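PDB 4RKS: mevalonate 3-kinase from Thermoplasma acidophilum, which phosphorylates (R)-mevalonate with ATP to give (R)-3-phosphomevalonate in an alternative mevalonate pathway of isoprenoid biosynthesis. Local coordinates for residues 46-58 / 163-177. Residues are numbered along the deposited sequence; the frame is centred on the assembly and turned at random.
Sequences TRTPLHTSAGIAY and RSLFGGLTITWSDGF. With MEV ((R)-mevalonate), chain C.
R163 is fully extended from CG to NE (chi2 169°, chi3 178°), which carries its guanidinium past G55 to the mevalonate carboxylate. NE passes 3.8 Å from G55 CA, where any side chain on residue 55 would collide with it. The carboxylate meets the guanidinium edge-on with two nearly straight bonds: R163 NH1 to MEV O3 at 2.9 Å and R163 NH2 to MEV O4 at 2.5 Å. The guanidinium charge probably helps to hold the substrate carboxylate ionised. R163 NE donates to a water lying in the guanidinium plane, and that water donates to S53 OG. A lysine in place of R163 would probably lose the paired grip on the carboxylate and leave this water without its NE donor. L38 N also binds mevalonate.

Beneath the arginine, strands 53-58 and 169-174 pair antiparallel in the N-terminal domain of this GHMP kinase. S53 with T172 and G55 with T170 are the hydrogen-bonded pairs; T172 N to S53 O is 2.8 Å. Helix 161-166 ends just before the second strand, and G167 and G168 make the turn with positive phi. A54 and I56 lie on the face away from R163, with A54 CB against I171 CG1 and I56 CG2 against L169 CD1. A second water bridges H51 O, S53 OG and T172 O on the R163 face, beside the S53/T172 pair.

With chi1 at -179°, S174 turns OG away from its own N and toward P49 O, to which it donates at 2.5 Å. It also accepts from G176 N, closing an ST turn. T52 OG1 takes S174 N at 3.2 Å and is bonded to D228 of helix 220-238. T52 CG2 meets W173 CE3 obliquely at 3.7 Å, while I171 CG2 sits over the centre of one indole face.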
# COMPACT_ATOMS: atom_id res chain seq x y z
N THR A 46 4.14 14.95 -8.74
CA THR A 46 3.07 14.07 -9.21
C THR A 46 3.25 12.63 -8.74
O THR A 46 2.28 11.88 -8.61
CB THR A 46 3.00 14.07 -10.74
OG1 THR A 46 4.17 13.42 -11.27
CG2 THR A 46 2.95 15.49 -11.25
N ARG A 47 4.51 12.25 -8.53
CA ARG A 47 4.90 10.96 -7.97
C ARG A 47 4.42 9.76 -8.78
O ARG A 47 4.16 8.70 -8.22
CB ARG A 47 4.42 10.84 -6.52
CG ARG A 47 4.85 12.00 -5.63
CD ARG A 47 4.92 11.56 -4.18
NE ARG A 47 6.06 10.66 -3.97
CZ ARG A 47 6.50 10.26 -2.78
NH1 ARG A 47 5.90 10.67 -1.67
NH2 ARG A 47 7.54 9.45 -2.71
N THR A 48 4.35 9.91 -10.10
CA THR A 48 4.05 8.78 -10.99
C THR A 48 5.11 7.66 -10.88
O THR A 48 6.30 7.93 -10.98
CB THR A 48 3.94 9.25 -12.45
OG1 THR A 48 3.02 10.34 -12.52
CG2 THR A 48 3.47 8.12 -13.38
N PRO A 49 4.67 6.41 -10.68
CA PRO A 49 5.58 5.25 -10.63
C PRO A 49 6.40 5.10 -11.92
O PRO A 49 5.81 5.17 -13.00
CB PRO A 49 4.64 4.06 -10.46
CG PRO A 49 3.42 4.63 -9.84
CD PRO A 49 3.27 6.01 -10.42
N LEU A 50 7.71 4.90 -11.82
CA LEU A 50 8.53 4.76 -13.02
C LEU A 50 8.24 3.47 -13.79
O LEU A 50 8.52 3.38 -14.98
CB LEU A 50 10.01 4.81 -12.67
CG LEU A 50 10.60 6.22 -12.55
CD1 LEU A 50 12.07 6.16 -12.22
CD2 LEU A 50 10.36 7.01 -13.84
N HIS A 51 7.68 2.48 -13.10
CA HIS A 51 7.44 1.20 -13.76
C HIS A 51 6.24 0.47 -13.16
O HIS A 51 5.67 0.91 -12.16
CB HIS A 51 8.70 0.32 -13.67
CG HIS A 51 9.02 -0.17 -12.29
ND1 HIS A 51 8.34 -1.22 -11.69
CD2 HIS A 51 9.98 0.21 -11.41
CE1 HIS A 51 8.86 -1.45 -10.50
NE2 HIS A 51 9.85 -0.59 -10.29
N THR A 52 5.86 -0.64 -13.79
CA THR A 52 4.68 -1.41 -13.37
C THR A 52 4.89 -2.12 -12.02
O THR A 52 5.96 -2.66 -11.77
CB THR A 52 4.30 -2.44 -14.44
OG1 THR A 52 3.91 -1.75 -15.64
CG2 THR A 52 3.16 -3.35 -13.98
N SER A 53 3.88 -2.08 -11.15
CA SER A 53 3.96 -2.76 -9.86
C SER A 53 2.63 -3.44 -9.56
O SER A 53 1.68 -3.28 -10.30
CB SER A 53 4.31 -1.77 -8.74
OG SER A 53 3.41 -0.67 -8.73
N ALA A 54 2.59 -4.22 -8.48
CA ALA A 54 1.37 -4.88 -8.04
C ALA A 54 1.29 -4.92 -6.51
O ALA A 54 2.30 -4.85 -5.82
CB ALA A 54 1.28 -6.31 -8.63
N GLY A 55 0.08 -5.04 -5.97
CA GLY A 55 -0.05 -5.06 -4.53
C GLY A 55 -1.36 -5.60 -4.01
O GLY A 55 -2.29 -5.85 -4.78
N ILE A 56 -1.43 -5.77 -2.70
CA ILE A 56 -2.66 -6.18 -2.01
C ILE A 56 -2.99 -5.19 -0.90
O ILE A 56 -2.08 -4.62 -0.30
CB ILE A 56 -2.52 -7.57 -1.34
CG1 ILE A 56 -1.17 -7.64 -0.62
CG2 ILE A 56 -2.70 -8.69 -2.32
CD1 ILE A 56 -0.95 -8.93 0.16
N ALA A 57 -4.27 -4.99 -0.62
CA ALA A 57 -4.69 -4.31 0.61
C ALA A 57 -4.87 -5.34 1.72
O ALA A 57 -5.35 -6.45 1.46
CB ALA A 57 -5.96 -3.52 0.39
N TYR A 58 -4.49 -5.00 2.94
CA TYR A 58 -4.65 -5.93 4.07
C TYR A 58 -5.27 -5.24 5.28
O TYR A 58 -5.31 -4.01 5.36
CB TYR A 58 -3.30 -6.53 4.46
CG TYR A 58 -2.37 -5.56 5.20
CD1 TYR A 58 -1.50 -4.73 4.50
CD2 TYR A 58 -2.36 -5.49 6.59
CE1 TYR A 58 -0.65 -3.86 5.15
CE2 TYR A 58 -1.52 -4.61 7.26
CZ TYR A 58 -0.66 -3.80 6.53
OH TYR A 58 0.18 -2.91 7.17
N ARG A 163 -3.62 0.95 -4.85
CA ARG A 163 -3.72 -0.36 -4.22
C ARG A 163 -4.85 -0.33 -3.20
O ARG A 163 -5.67 -1.24 -3.12
CB ARG A 163 -2.41 -0.74 -3.53
CG ARG A 163 -1.24 -1.07 -4.43
CD ARG A 163 0.06 -1.16 -3.58
NE ARG A 163 1.23 -1.51 -4.37
CZ ARG A 163 2.46 -1.63 -3.87
NH1 ARG A 163 2.70 -1.42 -2.58
NH2 ARG A 163 3.47 -1.97 -4.67
N SER A 164 -4.88 0.74 -2.42
CA SER A 164 -5.84 0.85 -1.35
C SER A 164 -7.19 1.36 -1.86
O SER A 164 -8.22 1.04 -1.29
CB SER A 164 -5.30 1.76 -0.25
OG SER A 164 -6.25 1.92 0.78
N LEU A 165 -7.19 2.13 -2.95
CA LEU A 165 -8.45 2.65 -3.49
C LEU A 165 -9.33 1.50 -3.99
O LEU A 165 -10.52 1.45 -3.70
CB LEU A 165 -8.18 3.66 -4.61
CG LEU A 165 -9.42 4.35 -5.20
CD1 LEU A 165 -10.21 5.09 -4.14
CD2 LEU A 165 -9.05 5.29 -6.35
N PHE A 166 -8.75 0.56 -4.73
CA PHE A 166 -9.54 -0.47 -5.38
C PHE A 166 -9.64 -1.77 -4.58
O PHE A 166 -10.64 -2.49 -4.65
CB PHE A 166 -8.98 -0.74 -6.77
CG PHE A 166 -9.24 0.38 -7.74
CD1 PHE A 166 -10.47 0.49 -8.36
CD2 PHE A 166 -8.27 1.32 -7.99
CE1 PHE A 166 -10.73 1.54 -9.25
CE2 PHE A 166 -8.51 2.37 -8.88
CZ PHE A 166 -9.74 2.47 -9.51
N GLY A 167 -8.61 -2.05 -3.80
CA GLY A 167 -8.68 -3.18 -2.89
C GLY A 167 -8.25 -4.49 -3.50
O GLY A 167 -7.91 -4.55 -4.68
N GLY A 168 -8.26 -5.55 -2.71
CA GLY A 168 -7.84 -6.85 -3.20
C GLY A 168 -6.44 -6.86 -3.80
O GLY A 168 -5.53 -6.16 -3.33
N LEU A 169 -6.25 -7.68 -4.82
CA LEU A 169 -5.00 -7.72 -5.56
C LEU A 169 -5.13 -6.82 -6.77
O LEU A 169 -6.08 -6.95 -7.53
CB LEU A 169 -4.64 -9.13 -6.00
CG LEU A 169 -3.46 -9.31 -6.95
CD1 LEU A 169 -2.17 -8.88 -6.27
CD2 LEU A 169 -3.38 -10.78 -7.44
N THR A 170 -4.19 -5.89 -6.93
CA THR A 170 -4.20 -4.98 -8.05
C THR A 170 -2.87 -5.00 -8.77
O THR A 170 -1.85 -5.44 -8.21
CB THR A 170 -4.50 -3.53 -7.62
OG1 THR A 170 -3.53 -3.13 -6.65
CG2 THR A 170 -5.92 -3.40 -7.06
N ILE A 171 -2.90 -4.56 -10.02
CA ILE A 171 -1.71 -4.24 -10.78
C ILE A 171 -1.80 -2.78 -11.18
O ILE A 171 -2.85 -2.32 -11.61
CB ILE A 171 -1.55 -5.12 -12.04
CG1 ILE A 171 -1.18 -6.56 -11.67
CG2 ILE A 171 -0.52 -4.52 -13.00
CD1 ILE A 171 -1.30 -7.49 -12.82
N THR A 172 -0.72 -2.03 -11.01
CA THR A 172 -0.70 -0.67 -11.48
C THR A 172 0.31 -0.59 -12.61
O THR A 172 1.52 -0.57 -12.37
CB THR A 172 -0.36 0.32 -10.38
OG1 THR A 172 -1.38 0.25 -9.38
CG2 THR A 172 -0.30 1.76 -10.93
N TRP A 173 -0.21 -0.61 -13.84
CA TRP A 173 0.61 -0.49 -15.06
C TRP A 173 1.16 0.92 -15.17
O TRP A 173 0.46 1.87 -14.86
CB TRP A 173 -0.22 -0.81 -16.32
CG TRP A 173 -0.96 -2.13 -16.25
CD1 TRP A 173 -2.27 -2.32 -15.91
CD2 TRP A 173 -0.42 -3.43 -16.49
NE1 TRP A 173 -2.58 -3.65 -15.95
CE2 TRP A 173 -1.46 -4.36 -16.29
CE3 TRP A 173 0.85 -3.90 -16.85
CZ2 TRP A 173 -1.27 -5.73 -16.44
CZ3 TRP A 173 1.03 -5.26 -17.00
CH2 TRP A 173 -0.02 -6.17 -16.79
N SER A 174 2.40 1.07 -15.62
CA SER A 174 2.99 2.40 -15.72
C SER A 174 4.21 2.41 -16.64
O SER A 174 5.03 1.49 -16.61
CB SER A 174 3.39 2.93 -14.34
OG SER A 174 3.95 4.24 -14.45
N ASP A 175 4.30 3.45 -17.46
CA ASP A 175 5.44 3.66 -18.33
C ASP A 175 6.24 4.88 -17.87
O ASP A 175 7.11 5.37 -18.58
CB ASP A 175 4.99 3.82 -19.79
CG ASP A 175 4.01 4.99 -20.00
OD1 ASP A 175 3.81 5.81 -19.07
OD2 ASP A 175 3.44 5.08 -21.11
N GLY A 176 5.92 5.37 -16.69
CA GLY A 176 6.59 6.54 -16.15
C GLY A 176 5.90 7.86 -16.48
O GLY A 176 6.26 8.90 -15.93
N PHE A 177 4.91 7.81 -17.36
CA PHE A 177 4.16 9.01 -17.75
C PHE A 177 2.69 8.87 -17.42
O PHE A 177 2.07 9.80 -16.92
CB PHE A 177 4.32 9.29 -19.25
CG PHE A 177 5.74 9.36 -19.72
CD1 PHE A 177 6.49 10.51 -19.52
CD2 PHE A 177 6.33 8.27 -20.35
CE1 PHE A 177 7.80 10.58 -19.94
CE2 PHE A 177 7.65 8.33 -20.78
CZ PHE A 177 8.38 9.49 -20.58
C8 MEV C . 6.01 1.66 -2.52
O8 MEV C . 5.91 3.04 -2.82
C2 MEV C . 7.42 1.38 -2.07
C3 MEV C . 7.68 0.05 -1.38
O7 MEV C . 6.77 -0.21 -0.35
C4 MEV C . 7.64 -1.10 -2.37
C5 MEV C . 6.23 -1.61 -2.64
O3 MEV C . 5.42 -1.85 -1.70
O4 MEV C . 5.87 -1.78 -3.83
C6 MEV C . 9.07 0.14 -0.78
O HOH W 1 3.26 1.03 -10.85
O HOH W 2 1.05 -1.78 -6.93